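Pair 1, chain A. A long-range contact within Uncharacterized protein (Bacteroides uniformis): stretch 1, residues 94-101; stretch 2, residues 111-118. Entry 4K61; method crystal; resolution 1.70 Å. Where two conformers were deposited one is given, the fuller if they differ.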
# COMPACT_ATOMS: atom_id res chain seq x y z
N TRP A 94 3.99 -13.71 -0.32
CA TRP A 94 3.42 -13.55 -1.67
C TRP A 94 4.22 -12.55 -2.46
O TRP A 94 4.99 -11.77 -1.88
CB TRP A 94 2.01 -13.03 -1.58
CG TRP A 94 1.12 -13.77 -0.63
CD1 TRP A 94 1.23 -15.08 -0.22
CD2 TRP A 94 -0.06 -13.26 -0.02
NE1 TRP A 94 0.20 -15.38 0.63
CE2 TRP A 94 -0.60 -14.28 0.78
CE3 TRP A 94 -0.68 -12.03 -0.04
CZ2 TRP A 94 -1.76 -14.11 1.52
CZ3 TRP A 94 -1.83 -11.85 0.70
CH2 TRP A 94 -2.36 -12.89 1.47
N GLN A 95 4.02 -12.55 -3.78
CA GLN A 95 4.68 -11.58 -4.68
C GLN A 95 4.25 -10.16 -4.38
O GLN A 95 3.09 -9.88 -4.03
CB GLN A 95 4.40 -11.88 -6.17
CG GLN A 95 5.23 -11.05 -7.15
CD GLN A 95 5.13 -11.56 -8.58
OE1 GLN A 95 6.10 -11.99 -9.16
NE2 GLN A 95 3.93 -11.49 -9.15
N SER A 96 5.19 -9.24 -4.54
CA SER A 96 4.88 -7.82 -4.35
C SER A 96 3.96 -7.28 -5.47
O SER A 96 3.84 -7.84 -6.56
CB SER A 96 6.15 -6.99 -4.31
OG SER A 96 6.94 -7.38 -3.20
N ILE A 97 3.33 -6.16 -5.17
CA ILE A 97 2.36 -5.53 -6.07
C ILE A 97 2.64 -4.04 -6.13
O ILE A 97 2.91 -3.42 -5.08
CB ILE A 97 0.92 -5.76 -5.55
CG1 ILE A 97 0.54 -7.23 -5.67
CG2 ILE A 97 -0.08 -4.87 -6.30
CD1 ILE A 97 -0.76 -7.55 -4.94
N VAL A 98 2.56 -3.44 -7.33
CA VAL A 98 2.48 -1.99 -7.45
C VAL A 98 1.00 -1.60 -7.58
O VAL A 98 0.34 -2.00 -8.54
CB VAL A 98 3.23 -1.42 -8.66
CG1 VAL A 98 3.21 0.10 -8.65
CG2 VAL A 98 4.67 -1.90 -8.70
N ALA A 99 0.49 -0.84 -6.61
CA ALA A 99 -0.90 -0.42 -6.63
C ALA A 99 -0.94 1.04 -7.11
O ALA A 99 -0.31 1.95 -6.51
CB ALA A 99 -1.53 -0.55 -5.27
N VAL A 100 -1.64 1.26 -8.21
CA VAL A 100 -1.74 2.61 -8.78
C VAL A 100 -3.19 3.08 -8.71
O VAL A 100 -4.10 2.36 -9.12
CB VAL A 100 -1.31 2.63 -10.25
CG1 VAL A 100 -1.49 4.02 -10.80
CG2 VAL A 100 0.12 2.14 -10.37
N GLU A 101 -3.41 4.28 -8.17
CA GLU A 101 -4.75 4.87 -8.16
C GLU A 101 -4.79 6.04 -9.12
O GLU A 101 -3.92 6.91 -9.06
CB GLU A 101 -5.19 5.32 -6.77
CG GLU A 101 -6.66 5.70 -6.78
CD GLU A 101 -7.33 5.70 -5.41
OE1 GLU A 101 -6.84 4.98 -4.50
OE2 GLU A 101 -8.38 6.38 -5.26
N TYR A 111 -10.00 4.70 -10.05
CA TYR A 111 -9.67 3.28 -10.28
C TYR A 111 -8.39 2.93 -9.56
O TYR A 111 -7.47 3.76 -9.43
CB TYR A 111 -9.48 2.96 -11.77
CG TYR A 111 -10.70 3.17 -12.61
CD1 TYR A 111 -11.75 2.25 -12.58
CD2 TYR A 111 -10.83 4.29 -13.41
CE1 TYR A 111 -12.92 2.45 -13.32
CE2 TYR A 111 -11.98 4.48 -14.18
CZ TYR A 111 -13.02 3.56 -14.13
OH TYR A 111 -14.14 3.76 -14.88
N GLN A 112 -8.35 1.71 -9.05
CA GLN A 112 -7.14 1.14 -8.50
C GLN A 112 -6.71 -0.03 -9.37
O GLN A 112 -7.49 -0.99 -9.58
CB GLN A 112 -7.36 0.68 -7.09
CG GLN A 112 -6.13 0.03 -6.46
CD GLN A 112 -6.51 -0.68 -5.16
OE1 GLN A 112 -7.09 -1.79 -5.17
NE2 GLN A 112 -6.18 -0.05 -4.06
N ILE A 113 -5.47 0.02 -9.82
CA ILE A 113 -4.92 -1.02 -10.70
C ILE A 113 -3.73 -1.67 -10.00
O ILE A 113 -2.80 -0.97 -9.53
CB ILE A 113 -4.48 -0.40 -12.05
CG1 ILE A 113 -5.58 0.47 -12.68
CG2 ILE A 113 -4.09 -1.50 -13.03
CD1 ILE A 113 -5.38 1.96 -12.47
N LEU A 114 -3.74 -3.00 -9.94
CA LEU A 114 -2.69 -3.79 -9.30
C LEU A 114 -1.83 -4.44 -10.37
O LEU A 114 -2.34 -5.13 -11.22
CB LEU A 114 -3.28 -4.82 -8.38
CG LEU A 114 -4.27 -4.32 -7.34
CD1 LEU A 114 -4.67 -5.49 -6.44
CD2 LEU A 114 -3.71 -3.16 -6.52
N PHE A 115 -0.53 -4.14 -10.32
CA PHE A 115 0.44 -4.66 -11.24
C PHE A 115 1.42 -5.58 -10.51
O PHE A 115 1.82 -5.30 -9.37
CB PHE A 115 1.29 -3.53 -11.81
CG PHE A 115 0.55 -2.56 -12.67
CD1 PHE A 115 -0.07 -1.44 -12.12
CD2 PHE A 115 0.49 -2.74 -14.05
CE1 PHE A 115 -0.70 -0.51 -12.94
CE2 PHE A 115 -0.17 -1.85 -14.85
CZ PHE A 115 -0.76 -0.73 -14.31
N THR A 116 1.86 -6.65 -11.17
CA THR A 116 3.04 -7.37 -10.70
C THR A 116 4.27 -6.48 -10.97
O THR A 116 4.20 -5.52 -11.74
CB THR A 116 3.24 -8.69 -11.46
OG1 THR A 116 3.52 -8.41 -12.84
CG2 THR A 116 2.00 -9.55 -11.36
N PRO A 117 5.41 -6.83 -10.36
CA PRO A 117 6.60 -6.00 -10.59
C PRO A 117 7.08 -6.01 -12.04
O PRO A 117 7.84 -5.12 -12.44
CB PRO A 117 7.63 -6.61 -9.63
CG PRO A 117 6.82 -7.26 -8.55
CD PRO A 117 5.65 -7.84 -9.31
N THR A 118 6.66 -7.00 -12.83
CA THR A 118 7.00 -7.05 -14.25
C THR A 118 5.91 -6.45 -15.15
O THR A 118 5.96 -6.58 -16.35
CB THR A 118 7.31 -8.51 -14.71
OG1 THR A 118 6.27 -9.40 -14.30
CG2 THR A 118 8.63 -8.98 -14.11
O HOH W 1 6.48 -10.40 -11.67
O HOH W 2 -4.96 2.51 -4.45

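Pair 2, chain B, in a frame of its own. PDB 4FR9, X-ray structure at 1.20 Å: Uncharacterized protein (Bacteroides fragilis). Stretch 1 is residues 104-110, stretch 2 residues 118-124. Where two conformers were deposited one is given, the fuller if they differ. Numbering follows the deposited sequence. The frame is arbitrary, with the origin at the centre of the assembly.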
# COMPACT_ATOMS: atom_id res chain seq x y z
N SER B 104 1.70 -0.45 -12.30
CA SER B 104 1.62 0.70 -11.45
C SER B 104 0.59 0.67 -10.35
O SER B 104 0.64 1.49 -9.45
CB SER B 104 1.49 1.95 -12.25
OG SER B 104 0.45 1.86 -13.15
N THR B 105 -0.31 -0.29 -10.43
CA THR B 105 -1.29 -0.53 -9.39
C THR B 105 -1.32 -2.03 -9.09
O THR B 105 -1.41 -2.84 -10.02
CB THR B 105 -2.66 -0.06 -9.82
OG1 THR B 105 -2.62 1.31 -10.17
CG2 THR B 105 -3.70 -0.21 -8.72
N GLU B 106 -1.30 -2.39 -7.82
CA GLU B 106 -1.51 -3.77 -7.32
C GLU B 106 -2.60 -3.68 -6.27
O GLU B 106 -2.52 -2.83 -5.38
CB GLU B 106 -0.27 -4.35 -6.59
CG GLU B 106 0.94 -4.66 -7.49
CD GLU B 106 2.25 -4.82 -6.76
OE1 GLU B 106 2.33 -4.55 -5.55
OE2 GLU B 106 3.23 -5.20 -7.46
N PHE B 107 -3.59 -4.55 -6.31
CA PHE B 107 -4.57 -4.70 -5.24
C PHE B 107 -4.17 -5.93 -4.43
O PHE B 107 -4.00 -7.01 -5.00
CB PHE B 107 -5.96 -4.89 -5.82
CG PHE B 107 -6.46 -3.68 -6.51
CD1 PHE B 107 -7.13 -2.69 -5.77
CD2 PHE B 107 -6.25 -3.47 -7.84
CE1 PHE B 107 -7.56 -1.54 -6.38
CE2 PHE B 107 -6.68 -2.29 -8.46
CZ PHE B 107 -7.34 -1.35 -7.72
N VAL B 108 -4.05 -5.78 -3.11
CA VAL B 108 -3.55 -6.83 -2.26
C VAL B 108 -4.65 -7.25 -1.31
O VAL B 108 -5.11 -6.45 -0.50
CB VAL B 108 -2.28 -6.44 -1.50
CG1 VAL B 108 -1.75 -7.64 -0.77
CG2 VAL B 108 -1.22 -5.86 -2.44
N VAL B 109 -5.04 -8.51 -1.42
CA VAL B 109 -6.03 -9.11 -0.54
C VAL B 109 -5.29 -10.09 0.37
O VAL B 109 -4.66 -11.03 -0.13
CB VAL B 109 -7.15 -9.84 -1.32
CG1 VAL B 109 -8.21 -10.42 -0.35
CG2 VAL B 109 -7.79 -8.92 -2.31
N THR B 110 -5.32 -9.85 1.69
CA THR B 110 -4.70 -10.74 2.65
C THR B 110 -5.75 -11.71 3.14
O THR B 110 -6.79 -11.29 3.64
CB THR B 110 -4.14 -9.98 3.85
OG1 THR B 110 -3.28 -8.93 3.40
CG2 THR B 110 -3.43 -10.91 4.80
N ASP B 118 -0.77 -13.05 1.08
CA ASP B 118 -1.10 -11.80 0.38
C ASP B 118 -1.23 -12.09 -1.10
O ASP B 118 -0.28 -12.56 -1.73
CB ASP B 118 0.02 -10.75 0.56
CG ASP B 118 -0.08 -9.97 1.86
OD1 ASP B 118 -1.08 -10.10 2.58
OD2 ASP B 118 0.89 -9.21 2.14
N LEU B 119 -2.40 -11.85 -1.64
CA LEU B 119 -2.71 -12.04 -3.04
C LEU B 119 -2.63 -10.70 -3.72
O LEU B 119 -3.36 -9.78 -3.37
CB LEU B 119 -4.12 -12.60 -3.19
CG LEU B 119 -4.45 -13.87 -2.44
CD1 LEU B 119 -5.94 -14.19 -2.57
CD2 LEU B 119 -3.58 -15.02 -2.94
N TYR B 120 -1.74 -10.59 -4.70
CA TYR B 120 -1.51 -9.35 -5.44
C TYR B 120 -2.17 -9.48 -6.80
O TYR B 120 -1.80 -10.35 -7.59
CB TYR B 120 -0.03 -9.06 -5.68
CG TYR B 120 0.80 -8.73 -4.46
CD1 TYR B 120 1.01 -9.64 -3.46
CD2 TYR B 120 1.39 -7.47 -4.34
CE1 TYR B 120 1.82 -9.33 -2.34
CE2 TYR B 120 2.18 -7.15 -3.24
CZ TYR B 120 2.36 -8.06 -2.25
OH TYR B 120 3.15 -7.73 -1.15
N PHE B 121 -3.13 -8.61 -7.08
CA PHE B 121 -3.86 -8.60 -8.35
C PHE B 121 -3.55 -7.34 -9.15
O PHE B 121 -3.48 -6.25 -8.61
CB PHE B 121 -5.36 -8.64 -8.11
CG PHE B 121 -5.86 -9.91 -7.52
CD1 PHE B 121 -6.20 -10.98 -8.32
CD2 PHE B 121 -6.05 -10.02 -6.15
CE1 PHE B 121 -6.68 -12.16 -7.78
CE2 PHE B 121 -6.56 -11.19 -5.61
CZ PHE B 121 -6.87 -12.25 -6.40
N SER B 122 -3.46 -7.51 -10.47
CA SER B 122 -3.43 -6.40 -11.37
C SER B 122 -4.81 -5.76 -11.45
O SER B 122 -5.83 -6.36 -11.08
CB SER B 122 -3.01 -6.85 -12.76
OG SER B 122 -4.02 -7.67 -13.31
N GLU B 123 -4.88 -4.56 -12.02
CA GLU B 123 -6.14 -3.82 -12.25
C GLU B 123 -7.12 -4.63 -13.06
O GLU B 123 -8.33 -4.54 -12.88
CB GLU B 123 -5.86 -2.54 -13.04
CG GLU B 123 -5.17 -1.48 -12.25
CD GLU B 123 -5.31 -0.13 -12.94
OE1 GLU B 123 -5.30 -0.13 -14.19
OE2 GLU B 123 -5.47 0.89 -12.23
N GLY B 124 -6.59 -5.42 -14.00
CA GLY B 124 -7.43 -6.24 -14.83
C GLY B 124 -7.83 -7.57 -14.26
O GLY B 124 -8.46 -8.37 -14.94
O HOH W 3 -2.29 -3.43 -12.50

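The sharpest difference lies where Glu A101 and Gln A112 of pair 1 match Thr B110 and Asp B118 of pair 2. Both are non-hydrogen-bonded antiparallel pairs with CA atoms 4.4 Å apart, yet their polar ends meet differently. In pair 2 the short side chains connect directly: Thr B110 OG1 donates a hydrogen bond to Asp B118 OD1 at 2.6 Å. In pair 1 the longer side chains are joined through water 2, which donates to Glu A101 OE1 at 3.1 Å and accepts from Gln A112 NE2 at 2.9 Å.

The backbone beneath is nearly the same. N, CA and C atoms of 14 central residues superpose with an RMSD of 0.5 Å, and the strand directions differ by 161° in pair 1 and 152° in pair 2, antiparallel in each. Four backbone hydrogen bonds fix the same register. In pair 1, Val A98 N to Phe A115 O and Phe A115 N to Val A98 O are both 2.9 Å, while Val A100 N to Ile A113 O and Ile A113 N to Val A100 O are both 2.8 Å. At the matching sites of pair 2, Phe B107 N to Phe B121 O and Val B109 N to Leu B119 O measure 2.9 Å; the reciprocal bonds, Phe B121 N to Phe B107 O and Leu B119 N to Val B109 O, measure 2.8 Å.

On one face, Phe A115 and Phe B121 coincide, their side-chain centres 0.2 Å apart and chi1 in the m well. The matched valines pack against them alike: Val A100 CG2 lies 3.8 Å from Phe A115 CE1, and Val B109 CG2 lies 4.2 Å from Phe B121 CE2. Beside them, Val A98 is matched by Phe B107, whose larger side chain extends along stretch 2 until CE2 comes within 4.1 Å of Glu B123 CA, near the plane of the ring.

The other face exchanges Ala A99 and Leu A114 for Val B108 and Tyr B120. Ala A99 CB touches Leu A114 CD2 at 3.6 Å, a simple aliphatic contact. In pair 2, Val B108 CG2 sits over the tyrosine ring, 3.9 Å from the Tyr B120 ring centroid and 24° off its normal, a CH-pi contact.

Beyond the ladder, Ser A96 O rests 3.3 Å from Pro A117 CD. At the matched positions, water 3 spans the gap, donating to Thr B105 O at 2.7 Å and accepting from Glu B123 N at 2.9 Å; proline lacks that amide hydrogen.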